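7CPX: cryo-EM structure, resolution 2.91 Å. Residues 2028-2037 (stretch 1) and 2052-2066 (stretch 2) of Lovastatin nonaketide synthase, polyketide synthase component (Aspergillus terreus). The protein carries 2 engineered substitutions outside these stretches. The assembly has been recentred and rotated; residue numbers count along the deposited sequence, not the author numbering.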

ATOM      1  N   GLY A2028       8.155 -46.581 -12.500  1.00120.27           N
ATOM      2  CA  GLY A2028       8.551 -46.960 -13.843  1.00120.27           C
ATOM      3  C   GLY A2028       8.103 -46.010 -14.930  1.00120.27           C
ATOM      4  O   GLY A2028       8.492 -46.188 -16.088  1.00120.27           O
ATOM      5  N   VAL A2029       7.303 -45.002 -14.584  1.00118.70           N
ATOM      6  CA  VAL A2029       6.787 -44.075 -15.582  1.00118.70           C
ATOM      7  C   VAL A2029       7.931 -43.255 -16.159  1.00118.70           C
ATOM      8  O   VAL A2029       8.784 -42.740 -15.424  1.00118.70           O
ATOM      9  N   GLN A2030       7.953 -43.131 -17.485  1.00122.06           N
ATOM     10  CA  GLN A2030       8.938 -42.321 -18.183  1.00122.06           C
ATOM     11  C   GLN A2030       8.337 -41.097 -18.853  1.00122.06           C
ATOM     12  O   GLN A2030       9.085 -40.189 -19.231  1.00122.06           O
ATOM     13  N   ALA A2031       7.016 -41.046 -19.013  1.00119.16           N
ATOM     14  CA  ALA A2031       6.351 -39.910 -19.630  1.00119.16           C
ATOM     15  C   ALA A2031       5.057 -39.614 -18.888  1.00119.16           C
ATOM     16  O   ALA A2031       4.416 -40.513 -18.336  1.00119.16           O
ATOM     17  N   LEU A2032       4.688 -38.335 -18.878  1.00114.35           N
ATOM     18  CA  LEU A2032       3.455 -37.865 -18.266  1.00114.35           C
ATOM     19  C   LEU A2032       2.605 -37.176 -19.323  1.00114.35           C
ATOM     20  O   LEU A2032       3.104 -36.329 -20.072  1.00114.35           O
ATOM     21  N   VAL A2033       1.329 -37.538 -19.375  1.00117.62           N
ATOM     22  CA  VAL A2033       0.380 -36.986 -20.332  1.00117.62           C
ATOM     23  C   VAL A2033      -0.765 -36.400 -19.519  1.00117.62           C
ATOM     24  O   VAL A2033      -1.651 -37.129 -19.060  1.00117.62           O
ATOM     25  N   ASP A2034      -0.750 -35.084 -19.328  1.00116.83           N
ATOM     26  CA  ASP A2034      -1.780 -34.405 -18.546  1.00116.83           C
ATOM     27  C   ASP A2034      -2.917 -34.025 -19.484  1.00116.83           C
ATOM     28  O   ASP A2034      -2.822 -33.051 -20.235  1.00116.83           O
ATOM     29  N   LEU A2035      -3.999 -34.797 -19.441  1.00117.81           N
ATOM     30  CA  LEU A2035      -5.202 -34.511 -20.206  1.00117.81           C
ATOM     31  C   LEU A2035      -6.261 -33.812 -19.369  1.00117.81           C
ATOM     32  O   LEU A2035      -7.407 -33.690 -19.812  1.00117.81           O
ATOM     33  N   SER A2036      -5.904 -33.353 -18.171  1.00115.48           N
ATOM     34  CA  SER A2036      -6.851 -32.663 -17.309  1.00115.48           C
ATOM     35  C   SER A2036      -7.304 -31.368 -17.966  1.00115.48           C
ATOM     36  O   SER A2036      -6.536 -30.403 -18.046  1.00115.48           O
ATOM     37  N   ALA A2037      -8.549 -31.337 -18.442  1.00115.16           N
ATOM     38  CA  ALA A2037      -9.071 -30.119 -19.046  1.00115.16           C
ATOM     39  C   ALA A2037      -9.079 -28.976 -18.042  1.00115.16           C
ATOM     40  O   ALA A2037      -8.710 -27.843 -18.374  1.00115.16           O
ATOM     41  N   LEU A2052       8.390 -37.993 -10.462  1.00111.75           N
ATOM     42  CA  LEU A2052       8.605 -38.954 -11.530  1.00111.75           C
ATOM     43  C   LEU A2052      10.083 -38.986 -11.916  1.00111.75           C
ATOM     44  O   LEU A2052      10.923 -38.282 -11.348  1.00111.75           O
ATOM     45  N   MET A2053      10.399 -39.822 -12.897  1.00120.66           N
ATOM     46  CA  MET A2053      11.781 -39.975 -13.319  1.00120.66           C
ATOM     47  C   MET A2053      12.328 -38.629 -13.789  1.00120.66           C
ATOM     48  O   MET A2053      11.624 -37.879 -14.475  1.00120.66           O
ATOM     49  N   PRO A2054      13.568 -38.283 -13.438  1.00120.65           N
ATOM     50  CA  PRO A2054      14.139 -37.029 -13.940  1.00120.65           C
ATOM     51  C   PRO A2054      14.142 -37.002 -15.460  1.00120.65           C
ATOM     52  O   PRO A2054      14.411 -38.009 -16.119  1.00120.65           O
ATOM     53  N   GLY A2055      13.839 -35.832 -16.015  1.00120.02           N
ATOM     54  CA  GLY A2055      13.705 -35.707 -17.452  1.00120.02           C
ATOM     55  C   GLY A2055      12.500 -36.407 -18.032  1.00120.02           C
ATOM     56  O   GLY A2055      12.449 -36.616 -19.247  1.00120.02           O
ATOM     57  N   CYS A2056      11.530 -36.778 -17.200  1.00118.44           N
ATOM     58  CA  CYS A2056      10.340 -37.460 -17.689  1.00118.44           C
ATOM     59  C   CYS A2056       9.617 -36.596 -18.713  1.00118.44           C
ATOM     60  O   CYS A2056       9.395 -35.402 -18.493  1.00118.44           O
ATOM     61  N   ALA A2057       9.249 -37.206 -19.837  1.00117.77           N
ATOM     62  CA  ALA A2057       8.555 -36.475 -20.886  1.00117.77           C
ATOM     63  C   ALA A2057       7.191 -36.012 -20.395  1.00117.77           C
ATOM     64  O   ALA A2057       6.454 -36.763 -19.750  1.00117.77           O
ATOM     65  N   HIS A2058       6.854 -34.764 -20.709  1.00114.19           N
ATOM     66  CA  HIS A2058       5.618 -34.150 -20.252  1.00114.19           C
ATOM     67  C   HIS A2058       4.799 -33.684 -21.445  1.00114.19           C
ATOM     68  O   HIS A2058       5.333 -33.075 -22.377  1.00114.19           O
ATOM     69  N   TYR A2059       3.500 -33.974 -21.407  1.00116.42           N
ATOM     70  CA  TYR A2059       2.565 -33.527 -22.433  1.00116.42           C
ATOM     71  C   TYR A2059       1.287 -33.070 -21.750  1.00116.42           C
ATOM     72  O   TYR A2059       0.643 -33.855 -21.048  1.00116.42           O
ATOM     73  N   ARG A2060       0.924 -31.809 -21.953  1.00116.29           N
ATOM     74  CA  ARG A2060      -0.279 -31.249 -21.362  1.00116.29           C
ATOM     75  C   ARG A2060      -1.470 -31.428 -22.299  1.00116.29           C
ATOM     76  O   ARG A2060      -1.337 -31.861 -23.446  1.00116.29           O
ATOM     77  N   ALA A2061      -2.655 -31.087 -21.789  1.00117.12           N
ATOM     78  CA  ALA A2061      -3.855 -31.161 -22.612  1.00117.12           C
ATOM     79  C   ALA A2061      -3.733 -30.280 -23.845  1.00117.12           C
ATOM     80  O   ALA A2061      -4.248 -30.631 -24.914  1.00117.12           O
ATOM     81  N   ALA A2062      -3.058 -29.136 -23.721  1.00118.12           N
ATOM     82  CA  ALA A2062      -2.839 -28.275 -24.876  1.00118.12           C
ATOM     83  C   ALA A2062      -2.004 -28.961 -25.945  1.00118.12           C
ATOM     84  O   ALA A2062      -2.114 -28.609 -27.125  1.00118.12           O
ATOM     85  N   ASP A2063      -1.171 -29.930 -25.563  1.00118.11           N
ATOM     86  CA  ASP A2063      -0.353 -30.655 -26.525  1.00118.11           C
ATOM     87  C   ASP A2063      -1.137 -31.721 -27.279  1.00118.11           C
ATOM     88  O   ASP A2063      -0.653 -32.209 -28.306  1.00118.11           O
ATOM     89  N   LEU A2064      -2.325 -32.093 -26.798  1.00119.06           N
ATOM     90  CA  LEU A2064      -3.172 -33.062 -27.476  1.00119.06           C
ATOM     91  C   LEU A2064      -4.540 -32.518 -27.855  1.00119.06           C
ATOM     92  O   LEU A2064      -5.180 -33.085 -28.746  1.00119.06           O
ATOM     93  N   PHE A2065      -5.007 -31.453 -27.208  1.00119.41           N
ATOM     94  CA  PHE A2065      -6.274 -30.818 -27.537  1.00119.41           C
ATOM     95  C   PHE A2065      -6.064 -29.316 -27.627  1.00119.41           C
ATOM     96  O   PHE A2065      -5.393 -28.726 -26.777  1.00119.41           O
ATOM     97  N   THR A2066      -6.641 -28.700 -28.655  1.00119.03           N
ATOM     98  CA  THR A2066      -6.472 -27.269 -28.862  1.00119.03           C
ATOM     99  C   THR A2066      -7.658 -26.739 -29.648  1.00119.03           C
ATOM    100  O   THR A2066      -8.424 -27.500 -30.247  1.00119.03           O
TER

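What fills the space where stretch 2 begins? Leu-2052 points toward stretch 1 with an m, t rotamer: CD2 lies 4.2 Å from CB of Val-2029, and CD1, which also lies 4.3 Å from CG1 of Val-2029, is 4.0 Å from CB of Leu-2032. Met-2053 also points toward stretch 1; its t, t, m chain carries CE to 3.8 Å from CG of Gln-2030. Pro-2054 and Gly-2055 stay out of contact as a type II turn from Met-2053 to Cys-2056 brings the chain back.

How does Cys-2056 fit so close to the neighbouring backbone? Its t rotamer sets SG 3.1 Å from O of Gln-2030 and 3.4 Å from CA of Ala-2031, while CB of Leu-2032 lies 4.3 Å from the same SG.

How do side chains pair along the parallel strands? Backbone hydrogen bonds, such as Leu-2032 N to Ala-2057 O at 2.5 Å, fix the register, so paired residues share a face. Ala-2057 and Ala-2031 meet CB to CB at 3.8 Å. On the other face, His-2058 (t) brings CD2 to 4.1 Å from CD2 of Leu-2032 (t, p), and its ring edge meets Asp-2034, with NE2 4.1 Å from CB. Back on the face of Ala-2057, Ala-2031 and Val-2033, Tyr-2059, m at chi1, places CD1 4.3 Å from CG2 of Val-2033, which is t.

What closes the contact beyond the strands? Arg-2060 points away, and its N donates to OD2 of Asp-2063 at 2.8 Å. Ala-2061 CB lies 4.1 Å from C of Leu-2035. Leu-2064 (m, p) and Phe-2065 (chi1 m) both point toward stretch 1. CA-to-CB of Leu-2035 points away, but with the m, t rotamer its end comes nearer to stretch 2: CD2 sits 3.9 Å from CD2 of Leu-2064 and 4.3 Å from CE1 at the ring edge of Phe-2065. Leu-2064 also places CD1 4.0 Å from CG1 of Val-2033, so Leu-2064 packs against both Val-2033 and Leu-2035.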

ATOM      1  CB  VAL A2029       5.711 -43.168 -14.967  1.00118.70           C
ATOM      2  CG1 VAL A2029       5.389 -42.020 -15.907  1.00118.70           C
ATOM      3  CG2 VAL A2029       4.463 -43.972 -14.660  1.00118.70           C
ATOM      4  CB  GLN A2030       9.665 -43.167 -19.239  1.00122.06           C
ATOM      5  CG  GLN A2030      10.529 -44.273 -18.658  1.00122.06           C
ATOM      6  CD  GLN A2030      10.585 -45.495 -19.550  1.00122.06           C
ATOM      7  OE1 GLN A2030       9.578 -45.898 -20.132  1.00122.06           O
ATOM      8  NE2 GLN A2030      11.764 -46.094 -19.665  1.00122.06           N
ATOM      9  CB  ALA A2031       6.056 -40.165 -21.113  1.00119.16           C
ATOM     10  CB  LEU A2032       3.744 -36.903 -17.113  1.00114.35           C
ATOM     11  CG  LEU A2032       2.516 -36.278 -16.445  1.00114.35           C
ATOM     12  CD1 LEU A2032       1.619 -37.350 -15.854  1.00114.35           C
ATOM     13  CD2 LEU A2032       2.932 -35.286 -15.375  1.00114.35           C
ATOM     14  CB  VAL A2033      -0.120 -38.042 -21.323  1.00117.62           C
ATOM     15  CG1 VAL A2033      -1.112 -37.431 -22.292  1.00117.62           C
ATOM     16  CG2 VAL A2033       1.050 -38.660 -22.068  1.00117.62           C
ATOM     17  CB  ASP A2034      -1.205 -33.181 -17.843  1.00116.83           C
ATOM     18  CG  ASP A2034      -2.241 -32.444 -17.016  1.00116.83           C
ATOM     19  OD1 ASP A2034      -3.374 -32.953 -16.883  1.00116.83           O
ATOM     20  OD2 ASP A2034      -1.923 -31.353 -16.498  1.00116.83           O
ATOM     21  CB  LEU A2035      -5.773 -35.802 -20.797  1.00117.81           C
ATOM     22  CG  LEU A2035      -4.798 -36.635 -21.632  1.00117.81           C
ATOM     23  CD1 LEU A2035      -5.524 -37.785 -22.307  1.00117.81           C
ATOM     24  CD2 LEU A2035      -4.089 -35.774 -22.663  1.00117.81           C
ATOM     25  CB  SER A2036      -6.226 -32.376 -15.944  1.00115.48           C
ATOM     26  OG  SER A2036      -7.165 -31.775 -15.070  1.00115.48           O
ATOM     27  CB  ALA A2037     -10.475 -30.366 -19.592  1.00115.16           C
ATOM     28  CB  LEU A2052       7.728 -38.612 -12.733  1.00111.75           C
ATOM     29  CG  LEU A2052       6.220 -38.708 -12.494  1.00111.75           C
ATOM     30  CD1 LEU A2052       5.456 -38.264 -13.727  1.00111.75           C
ATOM     31  CD2 LEU A2052       5.820 -40.121 -12.101  1.00111.75           C
ATOM     32  CB  MET A2053      11.881 -41.006 -14.445  1.00120.66           C
ATOM     33  CG  MET A2053      13.293 -41.232 -14.967  1.00120.66           C
ATOM     34  SD  MET A2053      13.354 -42.414 -16.329  1.00120.66           S
ATOM     35  CE  MET A2053      12.737 -43.895 -15.533  1.00120.66           C
ATOM     36  CB  PRO A2054      15.562 -37.032 -13.368  1.00120.65           C
ATOM     37  CG  PRO A2054      15.486 -37.905 -12.169  1.00120.65           C
ATOM     38  CD  PRO A2054      14.475 -38.961 -12.494  1.00120.65           C
ATOM     39  CB  CYS A2056       9.412 -37.794 -16.520  1.00118.44           C
ATOM     40  SG  CYS A2056       7.784 -38.404 -16.999  1.00118.44           S
ATOM     41  CB  ALA A2057       8.400 -37.351 -22.127  1.00117.77           C
ATOM     42  CB  HIS A2058       5.902 -32.969 -19.324  1.00114.19           C
ATOM     43  CG  HIS A2058       4.670 -32.355 -18.739  1.00114.19           C
ATOM     44  ND1 HIS A2058       4.663 -31.106 -18.157  1.00114.19           N
ATOM     45  CD2 HIS A2058       3.403 -32.820 -18.645  1.00114.19           C
ATOM     46  CE1 HIS A2058       3.444 -30.827 -17.733  1.00114.19           C
ATOM     47  NE2 HIS A2058       2.660 -31.851 -18.018  1.00114.19           N
ATOM     48  CB  TYR A2059       2.270 -34.644 -23.438  1.00116.42           C
ATOM     49  CG  TYR A2059       3.495 -35.141 -24.168  1.00116.42           C
ATOM     50  CD1 TYR A2059       4.252 -36.186 -23.659  1.00116.42           C
ATOM     51  CD2 TYR A2059       3.896 -34.564 -25.364  1.00116.42           C
ATOM     52  CE1 TYR A2059       5.373 -36.643 -24.321  1.00116.42           C
ATOM     53  CE2 TYR A2059       5.016 -35.015 -26.034  1.00116.42           C
ATOM     54  CZ  TYR A2059       5.751 -36.055 -25.508  1.00116.42           C
ATOM     55  OH  TYR A2059       6.868 -36.508 -26.171  1.00116.42           O
ATOM     56  CB  ARG A2060      -0.077 -29.769 -21.038  1.00116.29           C
ATOM     57  CG  ARG A2060       0.904 -29.506 -19.908  1.00116.29           C
ATOM     58  CD  ARG A2060       1.032 -28.018 -19.624  1.00116.29           C
ATOM     59  NE  ARG A2060       1.813 -27.753 -18.420  1.00116.29           N
ATOM     60  CZ  ARG A2060       3.137 -27.676 -18.384  1.00116.29           C
ATOM     61  NH1 ARG A2060       3.872 -27.848 -19.471  1.00116.29           N
ATOM     62  NH2 ARG A2060       3.739 -27.425 -17.225  1.00116.29           N
ATOM     63  CB  ALA A2061      -5.079 -30.757 -21.792  1.00117.12           C
ATOM     64  CB  ALA A2062      -2.157 -26.977 -24.440  1.00118.12           C
ATOM     65  CB  ASP A2063       0.837 -31.305 -25.816  1.00118.11           C
ATOM     66  CG  ASP A2063       1.705 -30.295 -25.094  1.00118.11           C
ATOM     67  OD1 ASP A2063       1.794 -29.142 -25.563  1.00118.11           O
ATOM     68  OD2 ASP A2063       2.301 -30.656 -24.056  1.00118.11           O
ATOM     69  CB  LEU A2064      -3.372 -34.312 -26.604  1.00119.06           C
ATOM     70  CG  LEU A2064      -2.126 -35.162 -26.351  1.00119.06           C
ATOM     71  CD1 LEU A2064      -1.317 -34.618 -25.184  1.00119.06           C
ATOM     72  CD2 LEU A2064      -2.512 -36.611 -26.110  1.00119.06           C
ATOM     73  CB  PHE A2065      -7.347 -31.138 -26.490  1.00119.41           C
ATOM     74  CG  PHE A2065      -7.652 -32.602 -26.360  1.00119.41           C
ATOM     75  CD1 PHE A2065      -6.833 -33.429 -25.609  1.00119.41           C
ATOM     76  CD2 PHE A2065      -8.759 -33.151 -26.982  1.00119.41           C
ATOM     77  CE1 PHE A2065      -7.111 -34.777 -25.487  1.00119.41           C
ATOM     78  CE2 PHE A2065      -9.042 -34.498 -26.864  1.00119.41           C
ATOM     79  CZ  PHE A2065      -8.218 -35.311 -26.115  1.00119.41           C
ATOM     80  CB  THR A2066      -5.164 -26.957 -29.599  1.00119.03           C
ATOM     81  OG1 THR A2066      -4.883 -25.554 -29.505  1.00119.03           O
ATOM     82  CG2 THR A2066      -5.273 -27.344 -31.064  1.00119.03           C
TER